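Local atomic coordinates of tryptophan synthase alpha-subunit (Pyrococcus furiosus, PDB entry 1GEQ), a protein that cleaves indoleglycerol phosphate to indole and glyceraldehyde 3-phosphate, the alpha-subunit half of the last step in tryptophan biosynthesis. Residues 23-28 and 73-78. Sequence-based numbering, arbitrary orientation.
Sequences NFLLAL and KEFRRH
Two helices on the outside of the TIM barrel of the TrpA family, 18-28 and 65-76, meet through Leu25, Leu26 and Phe75, with His78 adding to the contact. Phe75 is the bridge: its CG lies anti to the backbone N (chi1 -180°), which carries the ring across to the other helix. There Phe75 CD1 meets Leu25 CB at 3.8 Å, and CE1 of the same ring lies 3.9 Å from the backbone Leu25 O. A flat, wholly apolar ring suits this buried place, where Leu22 and Asp29 also touch it. Leu25 continues inward to Leu11 of strand 6-12, joining helix 18-28 to the barrel wall. Nearer the surface, one methyl of Leu26 touches two partners, CD2 standing 4.0 Å from Phe75 CD1 and 3.9 Å from His78 CB. His78 suits this more exposed place because it offers carbon to Leu26 while its ND1 makes a weak hydrogen bond to Glu74 O, 3.0 Å long and bent to 121°. Farther out, Arg77 NE pairs with Glu74 OE1 in a long salt bridge of 3.3 Å, its hydrogen bond weak. Between 23-28 and 73-78 the contact is thus one of dispersion and burial of carbon, while Arg76 turns to Asp110 and Gly108.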
loop_
_atom_site.group_PDB
_atom_site.type_symbol
_atom_site.label_atom_id
_atom_site.label_comp_id
_atom_site.label_asym_id
_atom_site.label_seq_id
_atom_site.Cartn_x
_atom_site.Cartn_y
_atom_site.Cartn_z
ATOM N N ASN A 23 11.704 -11.141 -5.472
ATOM C CA ASN A 23 11.990 -12.248 -4.572
ATOM C C ASN A 23 11.229 -12.099 -3.257
ATOM O O ASN A 23 10.725 -13.081 -2.705
ATOM C CB ASN A 23 13.492 -12.329 -4.273
ATOM C CG ASN A 23 14.295 -12.865 -5.440
ATOM O OD1 ASN A 23 13.737 -13.322 -6.440
ATOM N ND2 ASN A 23 15.615 -12.822 -5.314
ATOM N N PHE A 24 11.155 -10.875 -2.743
ATOM C CA PHE A 24 10.442 -10.644 -1.491
ATOM C C PHE A 24 8.956 -10.933 -1.674
ATOM O O PHE A 24 8.345 -11.585 -0.833
ATOM C CB PHE A 24 10.619 -9.194 -1.013
ATOM C CG PHE A 24 12.054 -8.801 -0.736
ATOM C CD1 PHE A 24 12.994 -9.750 -0.331
ATOM C CD2 PHE A 24 12.450 -7.469 -0.826
ATOM C CE1 PHE A 24 14.305 -9.373 -0.017
ATOM C CE2 PHE A 24 13.755 -7.084 -0.513
ATOM C CZ PHE A 24 14.687 -8.039 -0.110
ATOM N N LEU A 25 8.377 -10.442 -2.765
ATOM C CA LEU A 25 6.956 -10.649 -3.034
ATOM C C LEU A 25 6.589 -12.131 -3.113
ATOM O O LEU A 25 5.597 -12.573 -2.522
ATOM C CB LEU A 25 6.556 -9.949 -4.338
ATOM C CG LEU A 25 6.597 -8.416 -4.355
ATOM C CD1 LEU A 25 6.191 -7.914 -5.728
ATOM C CD2 LEU A 25 5.679 -7.865 -3.283
ATOM N N LEU A 26 7.387 -12.897 -3.846
ATOM C CA LEU A 26 7.136 -14.327 -3.993
ATOM C C LEU A 26 7.223 -15.043 -2.648
ATOM O O LEU A 26 6.481 -15.988 -2.391
ATOM C CB LEU A 26 8.138 -14.923 -4.989
ATOM C CG LEU A 26 7.911 -14.452 -6.431
ATOM C CD1 LEU A 26 9.105 -14.798 -7.308
ATOM C CD2 LEU A 26 6.644 -15.097 -6.966
ATOM N N ALA A 27 8.118 -14.590 -1.779
ATOM C CA ALA A 27 8.256 -15.219 -0.473
ATOM C C ALA A 27 7.113 -14.882 0.489
ATOM O O ALA A 27 6.753 -15.702 1.338
ATOM C CB ALA A 27 9.592 -14.833 0.154
ATOM N N LEU A 28 6.545 -13.684 0.371
ATOM C CA LEU A 28 5.460 -13.277 1.267
ATOM C C LEU A 28 4.063 -13.585 0.732
ATOM O O LEU A 28 3.076 -13.513 1.472
ATOM C CB LEU A 28 5.545 -11.774 1.554
ATOM C CG LEU A 28 6.801 -11.249 2.257
ATOM C CD1 LEU A 28 6.743 -9.727 2.354
ATOM C CD2 LEU A 28 6.908 -11.873 3.636
ATOM N N LYS A 73 4.613 -7.615 -13.568
ATOM C CA LYS A 73 4.461 -8.534 -14.685
ATOM C C LYS A 73 5.048 -9.891 -14.313
ATOM O O LYS A 73 4.397 -10.922 -14.471
ATOM C CB LYS A 73 5.173 -7.983 -15.918
ATOM C CG LYS A 73 4.738 -8.632 -17.210
ATOM C CD LYS A 73 5.753 -8.394 -18.314
ATOM C CE LYS A 73 7.050 -9.141 -18.035
ATOM N NZ LYS A 73 8.220 -8.229 -17.931
ATOM N N GLU A 74 6.280 -9.888 -13.811
ATOM C CA GLU A 74 6.946 -11.123 -13.416
ATOM C C GLU A 74 6.211 -11.832 -12.293
ATOM O O GLU A 74 6.110 -13.058 -12.281
ATOM C CB GLU A 74 8.382 -10.834 -12.982
ATOM C CG GLU A 74 9.314 -10.644 -14.153
ATOM C CD GLU A 74 9.453 -11.915 -14.966
ATOM O OE1 GLU A 74 9.450 -11.826 -16.210
ATOM O OE2 GLU A 74 9.561 -13.001 -14.356
ATOM N N PHE A 75 5.702 -11.057 -11.345
ATOM C CA PHE A 75 4.970 -11.618 -10.225
ATOM C C PHE A 75 3.691 -12.289 -10.725
ATOM O O PHE A 75 3.302 -13.348 -10.234
ATOM C CB PHE A 75 4.615 -10.509 -9.236
ATOM C CG PHE A 75 3.856 -10.991 -8.036
ATOM C CD1 PHE A 75 4.488 -11.731 -7.043
ATOM C CD2 PHE A 75 2.507 -10.698 -7.896
ATOM C CE1 PHE A 75 3.777 -12.176 -5.925
ATOM C CE2 PHE A 75 1.790 -11.135 -6.786
ATOM C CZ PHE A 75 2.427 -11.872 -5.800
ATOM N N ARG A 76 3.045 -11.657 -11.702
ATOM C CA ARG A 76 1.807 -12.169 -12.273
ATOM C C ARG A 76 1.974 -13.549 -12.899
ATOM O O ARG A 76 1.001 -14.283 -13.062
ATOM C CB ARG A 76 1.254 -11.178 -13.303
ATOM C CG ARG A 76 0.463 -10.043 -12.676
ATOM C CD ARG A 76 -0.813 -10.591 -12.049
ATOM N NE ARG A 76 -1.521 -9.595 -11.251
ATOM C CZ ARG A 76 -1.736 -9.712 -9.944
ATOM N NH1 ARG A 76 -1.295 -10.778 -9.291
ATOM N NH2 ARG A 76 -2.393 -8.765 -9.287
ATOM N N ARG A 77 3.208 -13.902 -13.243
ATOM C CA ARG A 77 3.487 -15.207 -13.825
ATOM C C ARG A 77 3.353 -16.303 -12.777
ATOM O O ARG A 77 3.184 -17.473 -13.120
ATOM C CB ARG A 77 4.906 -15.259 -14.393
ATOM C CG ARG A 77 5.021 -14.931 -15.862
ATOM C CD ARG A 77 6.472 -15.033 -16.296
ATOM N NE ARG A 77 6.915 -13.816 -16.962
ATOM C CZ ARG A 77 6.504 -13.432 -18.165
ATOM N NH1 ARG A 77 5.642 -14.178 -18.842
ATOM N NH2 ARG A 77 6.946 -12.293 -18.683
ATOM N N HIS A 78 3.423 -15.937 -11.503
ATOM C CA HIS A 78 3.326 -16.947 -10.459
ATOM C C HIS A 78 2.180 -16.762 -9.470
ATOM O O HIS A 78 1.934 -17.639 -8.648
ATOM C CB HIS A 78 4.643 -17.028 -9.675
ATOM C CG HIS A 78 5.871 -16.955 -10.533
ATOM N ND1 HIS A 78 6.429 -15.759 -10.935
ATOM C CD2 HIS A 78 6.643 -17.928 -11.070
ATOM C CE1 HIS A 78 7.489 -15.999 -11.680
ATOM N NE2 HIS A 78 7.644 -17.308 -11.781
#